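Local coordinates for flavodoxin (Streptococcus pneumoniae serotype 4, PDB 5LJL), which binds FMN and probably serves as a low-potential electron donor to a number of redox enzymes, at residues V88-D93 and C121-L126; G63-M69 and A102-F106; A3-F9 and L32-E38; V42-F47 and F72-L76. One frame throughout, in Å; residues are numbered along the deposited sequence.

Overall arrangement
All four contacts belong to one flavodoxin fold, a five-stranded parallel sheet with helices on both faces. Along the chain contact 3 (3-9 with 32-38) closes first; contacts 4 and 2 alternate, as do 2 and 1, while 4 closes before 1 opens. Contacts 1 and 3 join strands at the two edges of the sheet, their centres about 18 Å apart and on opposite sides of the chain's centre. Contacts 2 and 4 share helix 67-77, with centres about 14 Å apart. Contact 2 touches contact 1 through the salt bridge between Lys123 and Asp104, and contact 4 packs on contact 3 through Phe47 and Val8, so helices 67-77 and 101-113, with loop 42-47, are attached to the sheet near both edges.

Contact 1: V88-D93 and C121-L126; sequences VVGSGD and CVKVDL
Val89 lays its CG1 methyl beside CB of Val122, 3.9 Å away, the two side chains running next to each other and pointing the same way from the sheet. The strands beneath, 88-92 and 122-125, are parallel neighbours whose axes come within 4.7 Å. Five backbone hydrogen bonds join the two segments in the alternating manner of a parallel pair, the last to Leu126 just past the strand: Val88 O takes Val122 N, Val122 O takes Gly90 N, Gly90 O takes Val124 N, Val124 O takes Gly92 N, and Gly92 O takes Leu126 N at 2.8 Å. At the C-terminal end Ser91 adds a side-chain bond. Its OG, anti to the backbone N (chi1 179°), donates to Leu126 O over 2.7 Å, meeting that carbonyl from the flank at a C=O...O angle of 111°. Leu126 CD2 reaches back to CB of Asp93, 4.0 Å off. The strands belong to the beta-alpha-beta unit 85-92, 101-113, 116-125. Val89 and Val122 both pack against Phe139 of helix 130-146, whereas Lys123, on the other face, forms a salt bridge with Asp104 of helix 101-113. A bound phosphate ion, probably from the crystallisation liquor, lies about 4 Å from the Ser91 side chain. The chemistry is thus mostly main-chain pairing, with a serine hydroxyl tying Leu126, just beyond strand 122-125, to the end of strand 88-92.

Contact 2: G63-M69 and A102-F106; sequences GELPDEM and AVDDF
Leu65 makes the central apolar contact, and it does so with a single methyl. CD2 sits 3.9 Å from CE2 of Phe106, and the same carbon lies 4.1 Å from CB of Ala102 and equally far from CB of Asp105. It therefore fits among three residues on one side of helix 101-113, meeting the Phe106 ring at a slant. CG of Leu65 is anti to its carbonyl carbon (chi1 -58°); the second torsion sends CD1 on, anti to CA, and leaves CD2 as the branch that meets the helix. Pro66 adds a looser apolar approach, its CD standing 4.3 Å from CB of Ala102, a methyl that also faces Glu64 O.

The second kind of interaction is Met-aromatic. Met69 SD lies 3.7 Å from CZ of Phe106 and 4.8 Å from the ring centroid, 58° off the ring normal. The Met69 chain bends at chi2 (-69°), which turns the sulfur along the outer end of the ring near CZ and CE2. Sulfur and leucine methyl thus both press on the outer part of one phenyl group.

Among polar groups, Thr59 OG1 and Tyr58 OH, earlier in the same loop after strand 52-56, bond to Ala102 N and Glu68 OE2. Within 63-69, Met69 N bonds to Pro66 O as helix 67-77 begins. That helix and helix 101-113 are neighbours on one face of the parallel flavodoxin sheet; Phe106 also packs on Phe72 and Leu76 of helix 67-77 and on Val88 of strand 85-92 beneath.

Contact 3: A3-F9 and L32-E38; sequences ALAKIVF and LDVDVDE
Phe9 has CG between its backbone N and carbonyl carbon (chi1 71°), a torsion that swings the ring over the neighbouring strand, where Glu38 CA stands 3.9 Å from its centroid and 10° off the normal. This CH-pi contact is flanked by Val36 CG1, 3.9 Å from CE2 of Phe9. Lys6 runs extended until chi4 (-60°) turns NZ onto Asp35 OD2, a salt bridge of 2.9 Å that meets OD2 on its anti side, slightly out of the carboxylate plane, the two side chains lying side by side. These residues sit on strands 4-9 and 33-38, parallel and joined through helix 15-29 in a beta-alpha-beta unit; strand 33-38 is outermost on this side of the flavodoxin sheet. Six backbone hydrogen bonds connect segments 3-9 and 32-38, among them a nearly straight one from Ile7 N to Asp35 O at 2.8 Å. On the face shared with Phe9, Ile7 CD1 packs against Val34 CG2 (3.8 Å), and Ile7 and Val36 both touch Ala24 of the helix. On the face that carries Lys6 and Asp37, a water donates to Ile7 O and, over 2.7 Å, to Asp37 OD2, so Ile7 O accepts from both water and Asp37 N.

Contact 4: V42-F47 and F72-L76; sequences VDASDF and FYEDL
Segment 42-47 turns into helical backbone angles at Ala44 and brings the Ala44 CA to 5.2 Å from the Leu76 CA on helix 67-77. The Ala44 methyl points at the helix and covers one face of the Phe72 ring, CB lying 4.0 Å from the centroid and displaced toward the rim. The same CB reaches Leu76 CB at 3.9 Å and Asp75 CB at 3.8 Å, one turn on from Phe72. With CG anti to the backbone N (chi1 -174°), the end of the Phe72 ring is brought up to the loop, where Val42 CG2 approaches CE1. Phe47 CE2 lies at the edge of the Phe72 ring, 3.7 Å from CZ; as a pair the rings meet obliquely, centroids 5.8 Å apart, despite planes at 87°. Leu76 CD1 meets the Phe47 edge, 3.9 Å from CD2. Both rings also rest on Val8 of strand 4-9, so loop 42-47 and helix 67-77 pack together on one face of the flavodoxin sheet. At the outer side a water accepts from Ala44 N and donates to Asp75 OD2 over 2.7 Å. The direct contact is therefore apolar; the polar link between loop amide and helix carboxylate runs through water.

Contact 1: V88-D93 and C121-L126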
loop_
_atom_site.group_PDB
_atom_site.type_symbol
_atom_site.label_atom_id
_atom_site.label_comp_id
_atom_site.label_asym_id
_atom_site.label_seq_id
_atom_site.Cartn_x
_atom_site.Cartn_y
_atom_site.Cartn_z
ATOM N N VAL A 88 0.437 3.716 -2.429
ATOM C CA VAL A 88 0.474 2.313 -2.878
ATOM C C VAL A 88 1.905 1.904 -3.195
ATOM O O VAL A 88 2.671 2.654 -3.838
ATOM C CB VAL A 88 -0.424 2.012 -4.113
ATOM C CG1 VAL A 88 -0.597 0.527 -4.365
ATOM C CG2 VAL A 88 -1.785 2.623 -3.911
ATOM N N VAL A 89 2.294 0.747 -2.679
ATOM C CA VAL A 89 3.605 0.173 -2.983
ATOM C C VAL A 89 3.503 -1.300 -3.377
ATOM O O VAL A 89 2.478 -1.936 -3.094
ATOM C CB VAL A 89 4.560 0.324 -1.742
ATOM C CG1 VAL A 89 4.702 1.776 -1.346
ATOM C CG2 VAL A 89 4.134 -0.623 -0.580
ATOM N N GLY A 90 4.593 -1.927 -3.867
ATOM C CA GLY A 90 4.512 -3.344 -4.100
ATOM C C GLY A 90 5.770 -3.893 -4.672
ATOM O O GLY A 90 6.613 -3.135 -5.081
ATOM N N SER A 91 5.873 -5.210 -4.632
ATOM C CA SER A 91 6.942 -5.908 -5.352
ATOM C C SER A 91 6.420 -6.607 -6.560
ATOM O O SER A 91 5.257 -7.058 -6.581
ATOM C CB SER A 91 7.621 -6.942 -4.439
ATOM O OG SER A 91 8.679 -7.677 -5.103
ATOM N N GLY A 92 7.287 -6.719 -7.575
ATOM C CA GLY A 92 6.904 -7.452 -8.765
ATOM C C GLY A 92 8.128 -7.959 -9.533
ATOM O O GLY A 92 9.250 -7.907 -9.077
ATOM N N ASP A 93 7.812 -8.504 -10.680
ATOM C CA ASP A 93 8.850 -9.018 -11.605
ATOM C C ASP A 93 8.378 -8.856 -12.986
ATOM O O ASP A 93 7.228 -8.456 -13.217
ATOM C CB ASP A 93 9.186 -10.446 -11.245
ATOM C CG ASP A 93 8.047 -11.391 -11.440
ATOM O OD1 ASP A 93 7.683 -12.071 -10.402
ATOM O OD2 ASP A 93 7.446 -11.452 -12.523
ATOM N N CYS A 121 3.793 6.304 -6.232
ATOM C CA CYS A 121 3.802 4.878 -5.830
ATOM C C CYS A 121 5.238 4.345 -5.961
ATOM O O CYS A 121 5.993 4.822 -6.794
ATOM C CB CYS A 121 2.797 4.080 -6.695
ATOM S SG CYS A 121 3.307 3.959 -8.405
ATOM N N VAL A 122 5.574 3.354 -5.139
ATOM C CA VAL A 122 6.916 2.752 -5.130
ATOM C C VAL A 122 6.778 1.313 -5.595
ATOM O O VAL A 122 6.171 0.520 -4.880
ATOM C CB VAL A 122 7.559 2.830 -3.717
ATOM C CG1 VAL A 122 8.999 2.269 -3.774
ATOM C CG2 VAL A 122 7.564 4.302 -3.206
ATOM N N LYS A 123 7.468 0.970 -6.675
ATOM C CA LYS A 123 7.474 -0.386 -7.264
ATOM C C LYS A 123 8.907 -0.945 -7.129
ATOM O O LYS A 123 9.879 -0.220 -7.403
ATOM C CB LYS A 123 7.086 -0.342 -8.730
ATOM C CG LYS A 123 5.664 0.128 -8.948
ATOM C CD LYS A 123 5.501 0.466 -10.411
ATOM C CE LYS A 123 4.025 0.690 -10.723
ATOM N NZ LYS A 123 3.829 1.343 -12.053
ATOM N N VAL A 124 9.005 -2.143 -6.544
ATOM C CA VAL A 124 10.278 -2.782 -6.187
ATOM C C VAL A 124 10.370 -4.083 -7.001
ATOM O O VAL A 124 9.438 -4.877 -7.071
ATOM C CB VAL A 124 10.323 -3.116 -4.703
ATOM C CG1 VAL A 124 11.555 -3.950 -4.320
ATOM C CG2 VAL A 124 10.172 -1.824 -3.843
ATOM N N ASP A 125 11.519 -4.307 -7.612
ATOM C CA ASP A 125 11.744 -5.581 -8.351
ATOM C C ASP A 125 12.129 -6.654 -7.349
ATOM O O ASP A 125 13.193 -6.555 -6.719
ATOM C CB ASP A 125 12.874 -5.364 -9.374
ATOM C CG ASP A 125 12.798 -6.379 -10.567
ATOM O OD1 ASP A 125 13.418 -6.107 -11.587
ATOM O OD2 ASP A 125 12.086 -7.376 -10.514
ATOM N N LEU A 126 11.251 -7.647 -7.134
ATOM C CA LEU A 126 11.571 -8.728 -6.201
ATOM C C LEU A 126 11.971 -8.217 -4.819
ATOM O O LEU A 126 11.162 -7.421 -4.188
ATOM C CB LEU A 126 12.593 -9.711 -6.842
ATOM C CG LEU A 126 12.060 -10.451 -8.043
ATOM C CD1 LEU A 126 13.133 -11.340 -8.710
ATOM C CD2 LEU A 126 10.834 -11.227 -7.732
#

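Contact 2: G63-M69 and A102-F106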
loop_
_atom_site.group_PDB
_atom_site.type_symbol
_atom_site.label_atom_id
_atom_site.label_comp_id
_atom_site.label_asym_id
_atom_site.label_seq_id
_atom_site.Cartn_x
_atom_site.Cartn_y
_atom_site.Cartn_z
ATOM N N GLY A 63 -0.902 -9.725 -14.700
ATOM C CA GLY A 63 -1.384 -8.446 -14.219
ATOM C C GLY A 63 -2.658 -8.453 -13.406
ATOM O O GLY A 63 -3.352 -7.446 -13.393
ATOM N N GLU A 64 -2.962 -9.576 -12.769
ATOM C CA GLU A 64 -4.087 -9.667 -11.934
ATOM C C GLU A 64 -3.755 -9.230 -10.483
ATOM O O GLU A 64 -2.586 -9.181 -9.977
ATOM C CB GLU A 64 -4.746 -11.080 -11.966
ATOM C CG GLU A 64 -5.412 -11.445 -13.316
ATOM C CD GLU A 64 -5.615 -12.944 -13.478
ATOM O OE1 GLU A 64 -5.658 -13.419 -14.620
ATOM O OE2 GLU A 64 -5.737 -13.655 -12.455
ATOM N N LEU A 65 -4.838 -8.944 -9.788
ATOM C CA LEU A 65 -4.789 -8.774 -8.389
ATOM C C LEU A 65 -4.515 -10.153 -7.739
ATOM O O LEU A 65 -4.914 -11.193 -8.289
ATOM C CB LEU A 65 -6.145 -8.252 -7.923
ATOM C CG LEU A 65 -6.652 -6.949 -8.526
ATOM C CD1 LEU A 65 -8.032 -6.663 -7.962
ATOM C CD2 LEU A 65 -5.688 -5.829 -8.206
ATOM N N PRO A 66 -3.771 -10.181 -6.617
ATOM C CA PRO A 66 -3.812 -11.356 -5.765
ATOM C C PRO A 66 -5.240 -11.844 -5.524
ATOM O O PRO A 66 -6.151 -11.054 -5.262
ATOM C CB PRO A 66 -3.179 -10.860 -4.477
ATOM C CG PRO A 66 -2.292 -9.727 -4.891
ATOM C CD PRO A 66 -3.023 -9.069 -5.989
ATOM N N ASP A 67 -5.408 -13.185 -5.584
ATOM C CA ASP A 67 -6.697 -13.774 -5.330
ATOM C C ASP A 67 -7.312 -13.212 -4.061
ATOM O O ASP A 67 -8.479 -12.835 -4.007
ATOM C CB ASP A 67 -6.566 -15.305 -5.182
ATOM C CG ASP A 67 -6.273 -15.984 -6.460
ATOM O OD1 ASP A 67 -5.929 -17.236 -6.387
ATOM O OD2 ASP A 67 -6.404 -15.364 -7.583
ATOM N N GLU A 68 -6.503 -13.164 -2.999
ATOM C CA GLU A 68 -6.962 -12.739 -1.695
ATOM C C GLU A 68 -7.272 -11.206 -1.632
ATOM O O GLU A 68 -7.888 -10.730 -0.663
ATOM C CB GLU A 68 -5.913 -13.132 -0.632
ATOM C CG GLU A 68 -4.524 -12.502 -0.784
ATOM C CD GLU A 68 -3.518 -13.279 -1.649
ATOM O OE1 GLU A 68 -3.949 -14.053 -2.503
ATOM O OE2 GLU A 68 -2.262 -13.140 -1.453
ATOM N N MET A 69 -6.806 -10.460 -2.626
ATOM C CA MET A 69 -7.087 -9.044 -2.793
ATOM C C MET A 69 -8.392 -8.767 -3.550
ATOM O O MET A 69 -8.900 -7.650 -3.470
ATOM C CB MET A 69 -5.923 -8.246 -3.441
ATOM C CG MET A 69 -4.789 -7.897 -2.489
ATOM S SD MET A 69 -5.381 -6.663 -1.276
ATOM C CE MET A 69 -3.837 -6.136 -0.560
ATOM N N ALA A 102 -0.661 -4.626 -10.362
ATOM C CA ALA A 102 -1.622 -4.507 -9.256
ATOM C C ALA A 102 -1.437 -3.162 -8.468
ATOM O O ALA A 102 -2.425 -2.644 -7.905
ATOM C CB ALA A 102 -1.608 -5.725 -8.295
ATOM N N VAL A 103 -0.208 -2.639 -8.412
ATOM C CA VAL A 103 0.082 -1.331 -7.755
ATOM C C VAL A 103 -0.687 -0.223 -8.513
ATOM O O VAL A 103 -1.430 0.592 -7.893
ATOM C CB VAL A 103 1.626 -1.032 -7.645
ATOM C CG1 VAL A 103 1.871 0.410 -7.197
ATOM C CG2 VAL A 103 2.367 -2.074 -6.809
ATOM N N ASP A 104 -0.594 -0.244 -9.840
ATOM C CA ASP A 104 -1.305 0.700 -10.673
ATOM C C ASP A 104 -2.809 0.552 -10.496
ATOM O O ASP A 104 -3.542 1.553 -10.387
ATOM C CB ASP A 104 -0.929 0.528 -12.150
ATOM C CG ASP A 104 0.394 1.069 -12.480
ATOM O OD1 ASP A 104 1.086 1.701 -11.644
ATOM O OD2 ASP A 104 0.782 0.844 -13.651
ATOM N N ASP A 105 -3.299 -0.678 -10.448
ATOM C CA ASP A 105 -4.739 -0.909 -10.281
ATOM C C ASP A 105 -5.286 -0.393 -8.950
ATOM O O ASP A 105 -6.376 0.169 -8.896
ATOM C CB ASP A 105 -5.035 -2.386 -10.419
ATOM C CG ASP A 105 -4.761 -2.920 -11.822
ATOM O OD1 ASP A 105 -4.603 -2.131 -12.777
ATOM O OD2 ASP A 105 -4.620 -4.132 -11.859
ATOM N N PHE A 106 -4.507 -0.571 -7.882
ATOM C CA PHE A 106 -4.910 -0.061 -6.545
ATOM C C PHE A 106 -4.787 1.460 -6.486
ATOM O O PHE A 106 -5.600 2.120 -5.789
ATOM C CB PHE A 106 -4.157 -0.752 -5.405
ATOM C CG PHE A 106 -4.877 -1.923 -4.832
ATOM C CD1 PHE A 106 -5.941 -1.699 -3.967
ATOM C CD2 PHE A 106 -4.592 -3.219 -5.188
ATOM C CE1 PHE A 106 -6.628 -2.781 -3.393
ATOM C CE2 PHE A 106 -5.262 -4.297 -4.634
ATOM C CZ PHE A 106 -6.310 -4.092 -3.725
#

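Contact 3: A3-F9 and L32-E38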
loop_
_atom_site.group_PDB
_atom_site.type_symbol
_atom_site.label_atom_id
_atom_site.label_comp_id
_atom_site.label_asym_id
_atom_site.label_seq_id
_atom_site.Cartn_x
_atom_site.Cartn_y
_atom_site.Cartn_z
ATOM N N ALA A 3 -0.583 10.767 13.863
ATOM C CA ALA A 3 -1.754 10.423 13.028
ATOM C C ALA A 3 -1.870 8.873 13.110
ATOM O O ALA A 3 -0.995 8.243 13.705
ATOM C CB ALA A 3 -1.524 10.905 11.596
ATOM N N LEU A 4 -2.904 8.298 12.494
ATOM C CA LEU A 4 -3.101 6.839 12.383
ATOM C C LEU A 4 -2.968 6.386 10.899
ATOM O O LEU A 4 -3.666 6.932 10.054
ATOM C CB LEU A 4 -4.484 6.479 12.899
ATOM C CG LEU A 4 -4.860 4.979 12.714
ATOM C CD1 LEU A 4 -3.800 4.136 13.331
ATOM C CD2 LEU A 4 -6.270 4.666 13.240
ATOM N N ALA A 5 -1.996 5.525 10.590
ATOM C CA ALA A 5 -1.815 4.937 9.248
ATOM C C ALA A 5 -2.232 3.441 9.331
ATOM O O ALA A 5 -1.833 2.744 10.274
ATOM C CB ALA A 5 -0.396 5.056 8.821
ATOM N N LYS A 6 -3.037 2.964 8.359
ATOM C CA LYS A 6 -3.411 1.515 8.217
ATOM C C LYS A 6 -2.769 1.031 6.926
ATOM O O LYS A 6 -3.003 1.638 5.865
ATOM C CB LYS A 6 -4.906 1.344 8.249
ATOM C CG LYS A 6 -5.525 1.478 9.645
ATOM C CD LYS A 6 -7.043 1.339 9.575
ATOM C CE LYS A 6 -7.799 1.338 10.901
ATOM N NZ LYS A 6 -7.379 0.238 11.746
ATOM N N ILE A 7 -1.861 0.078 7.049
ATOM C CA ILE A 7 -1.184 -0.543 5.908
ATOM C C ILE A 7 -1.761 -1.942 5.716
ATOM O O ILE A 7 -1.759 -2.769 6.686
ATOM C CB ILE A 7 0.364 -0.604 6.158
ATOM C CG1 ILE A 7 0.959 0.787 6.382
ATOM C CG2 ILE A 7 1.113 -1.370 5.052
ATOM C CD1 ILE A 7 2.434 0.764 6.801
ATOM N N VAL A 8 -2.268 -2.227 4.523
ATOM C CA VAL A 8 -2.843 -3.552 4.219
ATOM C C VAL A 8 -1.993 -4.171 3.151
ATOM O O VAL A 8 -1.764 -3.532 2.102
ATOM C CB VAL A 8 -4.318 -3.430 3.818
ATOM C CG1 VAL A 8 -4.897 -4.819 3.513
ATOM C CG2 VAL A 8 -5.085 -2.716 4.916
ATOM N N PHE A 9 -1.549 -5.399 3.368
ATOM C CA PHE A 9 -0.649 -6.055 2.438
ATOM C C PHE A 9 -1.154 -7.423 1.953
ATOM O O PHE A 9 -1.986 -8.085 2.625
ATOM C CB PHE A 9 0.792 -6.198 2.979
ATOM C CG PHE A 9 0.951 -7.200 4.088
ATOM C CD1 PHE A 9 1.127 -8.545 3.797
ATOM C CD2 PHE A 9 0.905 -6.776 5.414
ATOM C CE1 PHE A 9 1.279 -9.459 4.844
ATOM C CE2 PHE A 9 1.049 -7.675 6.465
ATOM C CZ PHE A 9 1.215 -9.010 6.161
ATOM N N LEU A 32 3.832 8.273 14.140
ATOM C CA LEU A 32 2.462 7.823 13.865
ATOM C C LEU A 32 2.155 6.481 14.600
ATOM O O LEU A 32 3.064 5.706 14.912
ATOM C CB LEU A 32 2.195 7.646 12.347
ATOM C CG LEU A 32 2.176 8.884 11.477
ATOM C CD1 LEU A 32 3.566 9.423 11.179
ATOM C CD2 LEU A 32 1.457 8.555 10.174
ATOM N N ASP A 33 0.860 6.268 14.842
ATOM C CA ASP A 33 0.362 4.956 15.209
ATOM C C ASP A 33 0.177 4.245 13.889
ATOM O O ASP A 33 -0.395 4.839 12.980
ATOM C CB ASP A 33 -0.987 5.044 15.898
ATOM C CG ASP A 33 -0.868 5.471 17.336
ATOM O OD1 ASP A 33 -1.911 5.755 17.941
ATOM O OD2 ASP A 33 0.266 5.489 17.841
ATOM N N VAL A 34 0.621 3.005 13.799
ATOM C CA VAL A 34 0.438 2.243 12.561
ATOM C C VAL A 34 -0.064 0.828 12.793
ATOM O O VAL A 34 0.455 0.112 13.686
ATOM C CB VAL A 34 1.521 2.477 11.464
ATOM C CG1 VAL A 34 2.577 3.525 11.786
ATOM C CG2 VAL A 34 1.920 1.293 10.570
ATOM N N ASP A 35 -1.089 0.469 12.028
ATOM C CA ASP A 35 -1.539 -0.927 11.942
ATOM C C ASP A 35 -1.005 -1.529 10.638
ATOM O O ASP A 35 -1.109 -0.859 9.606
ATOM C CB ASP A 35 -3.060 -0.967 11.904
ATOM C CG ASP A 35 -3.705 -0.382 13.137
ATOM O OD1 ASP A 35 -3.096 -0.458 14.235
ATOM O OD2 ASP A 35 -4.792 0.189 12.995
ATOM N N VAL A 36 -0.497 -2.763 10.652
ATOM C CA VAL A 36 0.023 -3.476 9.470
ATOM C C VAL A 36 -0.698 -4.828 9.486
ATOM O O VAL A 36 -0.554 -5.618 10.440
ATOM C CB VAL A 36 1.554 -3.708 9.533
ATOM C CG1 VAL A 36 2.111 -4.418 8.297
ATOM C CG2 VAL A 36 2.306 -2.395 9.755
ATOM N N ASP A 37 -1.519 -5.069 8.483
ATOM C CA ASP A 37 -2.335 -6.293 8.464
ATOM C C ASP A 37 -2.366 -6.910 7.087
ATOM O O ASP A 37 -2.426 -6.205 6.088
ATOM C CB ASP A 37 -3.748 -5.948 8.862
ATOM C CG ASP A 37 -3.861 -5.479 10.284
ATOM O OD1 ASP A 37 -3.862 -6.325 11.211
ATOM O OD2 ASP A 37 -3.922 -4.272 10.508
ATOM N N GLU A 38 -2.370 -8.254 7.036
ATOM C CA GLU A 38 -2.623 -8.953 5.787
ATOM C C GLU A 38 -4.043 -8.752 5.406
ATOM O O GLU A 38 -4.916 -8.611 6.307
ATOM C CB GLU A 38 -2.284 -10.433 5.912
ATOM C CG GLU A 38 -2.128 -11.091 4.568
ATOM C CD GLU A 38 -2.064 -12.603 4.646
ATOM O OE1 GLU A 38 -2.116 -13.160 5.787
ATOM O OE2 GLU A 38 -1.994 -13.226 3.544
HETATM O O HOH W 1 -4.078 -2.420 8.496
#

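Contact 4: V42-F47 and F72-L76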
loop_
_atom_site.group_PDB
_atom_site.type_symbol
_atom_site.label_atom_id
_atom_site.label_comp_id
_atom_site.label_asym_id
_atom_site.label_seq_id
_atom_site.Cartn_x
_atom_site.Cartn_y
_atom_site.Cartn_z
ATOM N N VAL A 42 -8.426 -8.022 7.654
ATOM C CA VAL A 42 -9.070 -6.744 7.922
ATOM C C VAL A 42 -10.187 -6.511 6.901
ATOM O O VAL A 42 -10.315 -7.266 5.931
ATOM C CB VAL A 42 -8.047 -5.578 7.858
ATOM C CG1 VAL A 42 -7.031 -5.694 8.953
ATOM C CG2 VAL A 42 -7.374 -5.559 6.498
ATOM N N ASP A 43 -10.961 -5.454 7.126
ATOM C CA ASP A 43 -11.978 -5.004 6.162
ATOM C C ASP A 43 -11.518 -3.733 5.506
ATOM O O ASP A 43 -10.921 -2.888 6.183
ATOM C CB ASP A 43 -13.300 -4.754 6.880
ATOM C CG ASP A 43 -13.947 -6.044 7.354
ATOM O OD1 ASP A 43 -14.184 -6.913 6.495
ATOM O OD2 ASP A 43 -14.194 -6.184 8.583
ATOM N N ALA A 44 -11.786 -3.586 4.216
ATOM C CA ALA A 44 -11.427 -2.300 3.532
ATOM C C ALA A 44 -12.009 -1.105 4.306
ATOM O O ALA A 44 -11.373 -0.031 4.442
ATOM C CB ALA A 44 -11.871 -2.303 2.069
ATOM N N SER A 45 -13.230 -1.249 4.841
ATOM C CA SER A 45 -13.882 -0.164 5.563
ATOM C C SER A 45 -13.154 0.330 6.809
ATOM O O SER A 45 -13.419 1.468 7.299
ATOM C CB SER A 45 -15.361 -0.522 5.867
ATOM O OG SER A 45 -15.414 -1.635 6.720
ATOM N N ASP A 46 -12.214 -0.443 7.334
ATOM C CA ASP A 46 -11.385 -0.003 8.441
ATOM C C ASP A 46 -10.630 1.264 8.074
ATOM O O ASP A 46 -10.288 2.042 8.960
ATOM C CB ASP A 46 -10.398 -1.038 8.946
ATOM C CG ASP A 46 -11.036 -2.345 9.353
ATOM O OD1 ASP A 46 -10.224 -3.278 9.511
ATOM O OD2 ASP A 46 -12.281 -2.425 9.535
ATOM N N PHE A 47 -10.392 1.479 6.788
ATOM C CA PHE A 47 -9.779 2.758 6.312
ATOM C C PHE A 47 -10.520 4.030 6.738
ATOM O O PHE A 47 -9.857 5.106 6.863
ATOM C CB PHE A 47 -9.586 2.729 4.786
ATOM C CG PHE A 47 -8.415 1.836 4.298
ATOM C CD1 PHE A 47 -7.248 1.645 5.035
ATOM C CD2 PHE A 47 -8.461 1.300 2.981
ATOM C CE1 PHE A 47 -6.197 0.870 4.525
ATOM C CE2 PHE A 47 -7.363 0.538 2.457
ATOM C CZ PHE A 47 -6.250 0.362 3.258
ATOM N N PHE A 72 -11.165 -7.533 -1.158
ATOM C CA PHE A 72 -10.729 -6.302 -0.537
ATOM C C PHE A 72 -10.871 -5.133 -1.566
ATOM O O PHE A 72 -11.316 -4.067 -1.238
ATOM C CB PHE A 72 -9.276 -6.483 -0.057
ATOM C CG PHE A 72 -8.776 -5.308 0.741
ATOM C CD1 PHE A 72 -9.012 -5.226 2.094
ATOM C CD2 PHE A 72 -8.156 -4.231 0.100
ATOM C CE1 PHE A 72 -8.602 -4.152 2.846
ATOM C CE2 PHE A 72 -7.754 -3.125 0.831
ATOM C CZ PHE A 72 -7.984 -3.074 2.209
ATOM N N TYR A 73 -10.420 -5.376 -2.800
ATOM C CA TYR A 73 -10.540 -4.381 -3.889
ATOM C C TYR A 73 -12.023 -4.004 -4.095
ATOM O O TYR A 73 -12.325 -2.830 -4.283
ATOM C CB TYR A 73 -9.907 -4.881 -5.185
ATOM C CG TYR A 73 -10.040 -4.020 -6.435
ATOM C CD1 TYR A 73 -9.010 -3.233 -6.856
ATOM C CD2 TYR A 73 -11.186 -4.086 -7.242
ATOM C CE1 TYR A 73 -9.128 -2.432 -7.973
ATOM C CE2 TYR A 73 -11.328 -3.314 -8.376
ATOM C CZ TYR A 73 -10.323 -2.485 -8.748
ATOM O OH TYR A 73 -10.507 -1.787 -9.918
ATOM N N GLU A 74 -12.893 -5.022 -4.165
ATOM C CA GLU A 74 -14.319 -4.763 -4.372
ATOM C C GLU A 74 -14.888 -3.911 -3.275
ATOM O O GLU A 74 -15.635 -2.940 -3.559
ATOM C CB GLU A 74 -15.132 -6.098 -4.507
ATOM C CG GLU A 74 -14.751 -6.840 -5.793
ATOM C CD GLU A 74 -15.271 -8.277 -5.907
ATOM O OE1 GLU A 74 -16.054 -8.682 -5.047
ATOM O OE2 GLU A 74 -14.879 -9.007 -6.835
ATOM N N ASP A 75 -14.569 -4.293 -2.035
ATOM C CA ASP A 75 -15.034 -3.527 -0.913
ATOM C C ASP A 75 -14.492 -2.098 -0.907
ATOM O O ASP A 75 -15.265 -1.126 -0.660
ATOM C CB ASP A 75 -14.744 -4.222 0.433
ATOM C CG ASP A 75 -15.473 -5.555 0.618
ATOM O OD1 ASP A 75 -16.439 -5.834 -0.138
ATOM O OD2 ASP A 75 -15.008 -6.356 1.487
ATOM N N LEU A 76 -13.195 -1.948 -1.201
ATOM C CA LEU A 76 -12.603 -0.622 -1.253
ATOM C C LEU A 76 -13.243 0.282 -2.362
ATOM O O LEU A 76 -13.534 1.479 -2.107
ATOM C CB LEU A 76 -11.086 -0.743 -1.446
ATOM C CG LEU A 76 -10.304 0.530 -1.640
ATOM C CD1 LEU A 76 -10.401 1.475 -0.452
ATOM C CD2 LEU A 76 -8.840 0.211 -1.946
HETATM O O HOH W 2 -12.597 -5.869 2.713
#